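Local coordinates for staphylococcal nuclease domain-containing protein 1 (Drosophila melanogaster, PDB 2WAC) that cleaves both DNA and RNA as an endonuclease, acts with the RNA-induced silencing complex, and binds peptides bearing symmetrically dimethylated arginine through its Tudor domain, at residues V2-T10 and F18-G26. Sequence-based numbering, arbitrary orientation.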
ATOM      1  N   VAL A   2     -15.088   3.947 -17.457  1.00 31.06           N
ATOM      2  CA  VAL A   2     -14.755   3.536 -16.094  1.00 30.71           C
ATOM      3  C   VAL A   2     -14.253   4.743 -15.296  1.00 30.33           C
ATOM      4  O   VAL A   2     -13.389   5.494 -15.758  1.00 30.25           O
ATOM      5  CB  VAL A   2     -13.714   2.379 -16.073  1.00 30.78           C
ATOM      6  CG1 VAL A   2     -13.189   2.128 -14.662  1.00 30.73           C
ATOM      7  CG2 VAL A   2     -14.320   1.102 -16.644  1.00 30.90           C
ATOM      8  N   ASN A   3     -14.822   4.918 -14.107  1.00 29.87           N
ATOM      9  CA  ASN A   3     -14.471   6.008 -13.206  1.00 29.42           C
ATOM     10  C   ASN A   3     -13.174   5.720 -12.441  1.00 28.92           C
ATOM     11  O   ASN A   3     -13.203   5.266 -11.292  1.00 28.88           O
ATOM     12  CB  ASN A   3     -15.634   6.253 -12.232  1.00 29.52           C
ATOM     13  CG  ASN A   3     -15.629   7.655 -11.641  1.00 29.82           C
ATOM     14  OD1 ASN A   3     -14.771   8.481 -11.956  1.00 30.29           O
ATOM     15  ND2 ASN A   3     -16.602   7.928 -10.776  1.00 29.99           N
ATOM     16  N   TYR A   4     -12.038   5.981 -13.089  1.00 28.29           N
ATOM     17  CA  TYR A   4     -10.722   5.786 -12.472  1.00 27.65           C
ATOM     18  C   TYR A   4     -10.437   6.857 -11.421  1.00 27.06           C
ATOM     19  O   TYR A   4     -10.858   8.007 -11.567  1.00 26.94           O
ATOM     20  CB  TYR A   4      -9.617   5.783 -13.538  1.00 27.76           C
ATOM     21  CG  TYR A   4      -9.567   4.515 -14.363  1.00 28.23           C
ATOM     22  CD1 TYR A   4      -8.874   3.393 -13.909  1.00 28.79           C
ATOM     23  CD2 TYR A   4     -10.218   4.432 -15.594  1.00 28.84           C
ATOM     24  CE1 TYR A   4      -8.829   2.222 -14.657  1.00 29.16           C
ATOM     25  CE2 TYR A   4     -10.179   3.259 -16.353  1.00 29.21           C
ATOM     26  CZ  TYR A   4      -9.482   2.160 -15.875  1.00 29.38           C
ATOM     27  OH  TYR A   4      -9.433   0.998 -16.611  1.00 30.00           O
ATOM     28  N   GLU A   5      -9.736   6.467 -10.358  1.00 26.26           N
ATOM     29  CA  GLU A   5      -9.265   7.421  -9.361  1.00 25.55           C
ATOM     30  C   GLU A   5      -7.781   7.689  -9.580  1.00 24.83           C
ATOM     31  O   GLU A   5      -6.982   6.756  -9.695  1.00 24.59           O
ATOM     32  CB  GLU A   5      -9.516   6.914  -7.935  1.00 25.69           C
ATOM     33  CG  GLU A   5      -9.283   7.974  -6.846  1.00 26.45           C
ATOM     34  CD  GLU A   5      -9.064   7.388  -5.453  1.00 27.52           C
ATOM     35  OE1 GLU A   5      -8.991   6.146  -5.316  1.00 28.40           O
ATOM     36  OE2 GLU A   5      -8.957   8.175  -4.489  1.00 27.50           O
ATOM     37  N   ASN A   6      -7.423   8.967  -9.654  1.00 24.06           N
ATOM     38  CA  ASN A   6      -6.028   9.367  -9.789  1.00 23.41           C
ATOM     39  C   ASN A   6      -5.323   9.275  -8.442  1.00 22.94           C
ATOM     40  O   ASN A   6      -5.623  10.037  -7.521  1.00 22.90           O
ATOM     41  CB  ASN A   6      -5.918  10.775 -10.383  1.00 23.35           C
ATOM     42  CG  ASN A   6      -6.354  10.835 -11.841  1.00 23.44           C
ATOM     43  OD1 ASN A   6      -5.969   9.994 -12.655  1.00 22.93           O
ATOM     44  ND2 ASN A   6      -7.150  11.843 -12.178  1.00 23.57           N
ATOM     45  N   VAL A   7      -4.408   8.315  -8.328  1.00 22.47           N
ATOM     46  CA  VAL A   7      -3.693   8.063  -7.072  1.00 22.10           C
ATOM     47  C   VAL A   7      -2.174   8.118  -7.232  1.00 22.01           C
ATOM     48  O   VAL A   7      -1.656   8.144  -8.347  1.00 21.75           O
ATOM     49  CB  VAL A   7      -4.074   6.688  -6.429  1.00 22.06           C
ATOM     50  CG1 VAL A   7      -5.574   6.597  -6.166  1.00 21.85           C
ATOM     51  CG2 VAL A   7      -3.593   5.519  -7.286  1.00 21.88           C
ATOM     52  N   ILE A   8      -1.481   8.141  -6.094  1.00 22.07           N
ATOM     53  CA  ILE A   8      -0.039   7.926  -6.027  1.00 22.15           C
ATOM     54  C   ILE A   8       0.215   6.732  -5.105  1.00 22.23           C
ATOM     55  O   ILE A   8      -0.286   6.698  -3.978  1.00 22.30           O
ATOM     56  CB  ILE A   8       0.704   9.179  -5.494  1.00 22.26           C
ATOM     57  CG1 ILE A   8       0.693  10.298  -6.543  1.00 22.34           C
ATOM     58  CG2 ILE A   8       2.144   8.835  -5.079  1.00 22.24           C
ATOM     59  CD1 ILE A   8       1.038  11.674  -5.994  1.00 23.47           C
ATOM     60  N   VAL A   9       0.981   5.753  -5.582  1.00 22.27           N
ATOM     61  CA  VAL A   9       1.302   4.576  -4.773  1.00 22.34           C
ATOM     62  C   VAL A   9       2.467   4.898  -3.838  1.00 22.40           C
ATOM     63  O   VAL A   9       3.559   5.242  -4.290  1.00 22.44           O
ATOM     64  CB  VAL A   9       1.600   3.329  -5.646  1.00 22.29           C
ATOM     65  CG1 VAL A   9       1.966   2.132  -4.775  1.00 22.32           C
ATOM     66  CG2 VAL A   9       0.398   2.993  -6.524  1.00 22.30           C
ATOM     67  N   THR A  10       2.217   4.783  -2.536  1.00 22.51           N
ATOM     68  CA  THR A  10       3.167   5.235  -1.516  1.00 22.54           C
ATOM     69  C   THR A  10       3.897   4.110  -0.779  1.00 22.69           C
ATOM     70  O   THR A  10       4.983   4.326  -0.230  1.00 22.67           O
ATOM     71  CB  THR A  10       2.499   6.195  -0.498  1.00 22.57           C
ATOM     72  OG1 THR A  10       1.340   5.576   0.072  1.00 22.40           O
ATOM     73  CG2 THR A  10       2.091   7.492  -1.182  1.00 22.39           C
ATOM     74  N   PHE A  18      -0.753  -2.855  -1.749  1.00 22.04           N
ATOM     75  CA  PHE A  18      -0.136  -1.539  -1.851  1.00 21.75           C
ATOM     76  C   PHE A  18      -1.012  -0.484  -1.197  1.00 21.60           C
ATOM     77  O   PHE A  18      -2.228  -0.651  -1.099  1.00 21.48           O
ATOM     78  CB  PHE A  18       0.154  -1.174  -3.320  1.00 21.56           C
ATOM     79  CG  PHE A  18      -1.078  -1.105  -4.186  1.00 21.25           C
ATOM     80  CD1 PHE A  18      -1.556  -2.242  -4.833  1.00 20.44           C
ATOM     81  CD2 PHE A  18      -1.759   0.099  -4.355  1.00 20.79           C
ATOM     82  CE1 PHE A  18      -2.699  -2.184  -5.629  1.00 20.47           C
ATOM     83  CE2 PHE A  18      -2.903   0.167  -5.146  1.00 20.70           C
ATOM     84  CZ  PHE A  18      -3.373  -0.977  -5.786  1.00 20.07           C
ATOM     85  N   PHE A  19      -0.381   0.594  -0.742  1.00 21.45           N
ATOM     86  CA  PHE A  19      -1.099   1.749  -0.226  1.00 21.44           C
ATOM     87  C   PHE A  19      -1.059   2.871  -1.249  1.00 21.59           C
ATOM     88  O   PHE A  19      -0.016   3.136  -1.855  1.00 21.67           O
ATOM     89  CB  PHE A  19      -0.488   2.227   1.095  1.00 21.39           C
ATOM     90  CG  PHE A  19      -0.772   1.326   2.262  1.00 20.97           C
ATOM     91  CD1 PHE A  19      -0.086   0.125   2.420  1.00 21.17           C
ATOM     92  CD2 PHE A  19      -1.712   1.689   3.221  1.00 20.53           C
ATOM     93  CE1 PHE A  19      -0.341  -0.708   3.507  1.00 21.03           C
ATOM     94  CE2 PHE A  19      -1.975   0.867   4.307  1.00 20.82           C
ATOM     95  CZ  PHE A  19      -1.288  -0.336   4.451  1.00 20.90           C
ATOM     96  N   ALA A  20      -2.199   3.528  -1.434  1.00 21.68           N
ATOM     97  CA  ALA A  20      -2.303   4.633  -2.376  1.00 21.89           C
ATOM     98  C   ALA A  20      -2.927   5.868  -1.730  1.00 22.05           C
ATOM     99  O   ALA A  20      -3.851   5.757  -0.924  1.00 21.98           O
ATOM    100  CB  ALA A  20      -3.102   4.211  -3.603  1.00 21.71           C
ATOM    101  N   GLN A  21      -2.399   7.038  -2.088  1.00 22.37           N
ATOM    102  CA  GLN A  21      -2.987   8.320  -1.708  1.00 22.82           C
ATOM    103  C   GLN A  21      -3.780   8.880  -2.881  1.00 23.17           C
ATOM    104  O   GLN A  21      -3.380   8.727  -4.033  1.00 23.13           O
ATOM    105  CB  GLN A  21      -1.900   9.331  -1.333  1.00 22.68           C
ATOM    106  CG  GLN A  21      -1.155   9.049  -0.037  1.00 22.92           C
ATOM    107  CD  GLN A  21       0.087   9.921   0.127  1.00 23.11           C
ATOM    108  OE1 GLN A  21       0.541  10.565  -0.822  1.00 23.42           O
ATOM    109  NE2 GLN A  21       0.649   9.930   1.329  1.00 23.07           N
ATOM    110  N   SER A  22      -4.894   9.541  -2.580  1.00 23.73           N
ATOM    111  CA  SER A  22      -5.658  10.279  -3.583  1.00 24.45           C
ATOM    112  C   SER A  22      -4.907  11.561  -3.965  1.00 24.96           C
ATOM    113  O   SER A  22      -4.442  12.293  -3.089  1.00 24.91           O
ATOM    114  CB  SER A  22      -7.049  10.615  -3.037  1.00 24.35           C
ATOM    115  OG  SER A  22      -7.754  11.481  -3.906  1.00 24.47           O
ATOM    116  N   VAL A  23      -4.789  11.825  -5.265  1.00 25.70           N
ATOM    117  CA  VAL A  23      -4.068  13.012  -5.749  1.00 26.49           C
ATOM    118  C   VAL A  23      -4.733  14.328  -5.309  1.00 27.06           C
ATOM    119  O   VAL A  23      -4.041  15.296  -4.984  1.00 27.10           O
ATOM    120  CB  VAL A  23      -3.827  12.967  -7.292  1.00 26.46           C
ATOM    121  CG1 VAL A  23      -3.357  14.317  -7.829  1.00 26.44           C
ATOM    122  CG2 VAL A  23      -2.809  11.887  -7.639  1.00 26.53           C
ATOM    123  N   GLU A  24      -6.065  14.351  -5.270  1.00 27.82           N
ATOM    124  CA  GLU A  24      -6.794  15.561  -4.869  1.00 28.53           C
ATOM    125  C   GLU A  24      -6.843  15.788  -3.349  1.00 28.83           C
ATOM    126  O   GLU A  24      -7.384  16.797  -2.886  1.00 28.88           O
ATOM    127  CB  GLU A  24      -8.203  15.600  -5.484  1.00 28.68           C
ATOM    128  CG  GLU A  24      -9.208  14.619  -4.892  1.00 29.42           C
ATOM    129  CD  GLU A  24     -10.631  15.149  -4.944  1.00 30.37           C
ATOM    130  OE1 GLU A  24     -10.917  16.160  -4.265  1.00 30.70           O
ATOM    131  OE2 GLU A  24     -11.467  14.552  -5.657  1.00 30.86           O
ATOM    132  N   SER A  25      -6.279  14.854  -2.585  1.00 29.10           N
ATOM    133  CA  SER A  25      -6.152  15.005  -1.135  1.00 29.35           C
ATOM    134  C   SER A  25      -4.721  15.374  -0.724  1.00 29.42           C
ATOM    135  O   SER A  25      -4.408  15.448   0.468  1.00 29.42           O
ATOM    136  CB  SER A  25      -6.609  13.731  -0.413  1.00 29.38           C
ATOM    137  OG  SER A  25      -8.022  13.617  -0.424  1.00 29.50           O
ATOM    138  N   GLY A  26      -3.868  15.614  -1.721  1.00 29.43           N
ATOM    139  CA  GLY A  26      -2.460  15.954  -1.502  1.00 29.37           C
ATOM    140  C   GLY A  26      -2.236  17.189  -0.647  1.00 29.33           C
ATOM    141  O   GLY A  26      -1.387  17.186   0.249  1.00 29.33           O
TER
HETATM  142  O   HOH W   1      -7.692  12.241  -6.975  1.00 32.90           O
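I8 and Q21 form the hydrogen-bonded pair of this antiparallel contact: I8 N donates a hydrogen bond to Q21 O (2.9 Å), and Q21 N donates one back to I8 O (2.9 Å). T10 N donates to F19 O (2.9 Å), and beyond the strand end V23 N reaches N6 O (3.0 Å, 166° at the hydrogen). N6 O also accepts from a water, which takes the E24 N-H and sits 3.2 Å from S22 OG. On its other edge the strand makes backbone hydrogen bonds from V7 to V146 and from V9 to N143.

T10 CG2 lies 3.4 Å from Q21 CD, the two side chains crossing at about a right angle. With OG1 between backbone N and carbonyl carbon (chi1 55°), the threonine hydroxyl bonds to Y88 O; Q21 NE2 bonds to D87 O. A valine in place of T10 would probably leave Y88 O without its hydroxyl partner and this strand without that tie to the loop. On the other face V7 CB meets A20 CB at 3.9 Å, and V9 CG1 packs on F18 CB. The arrangement is a beta hairpin, its short strand segments antiparallel at 134° between their N-to-C directions, which implies a strong twist, within the SN-like beta sheet of the extended Tudor domain.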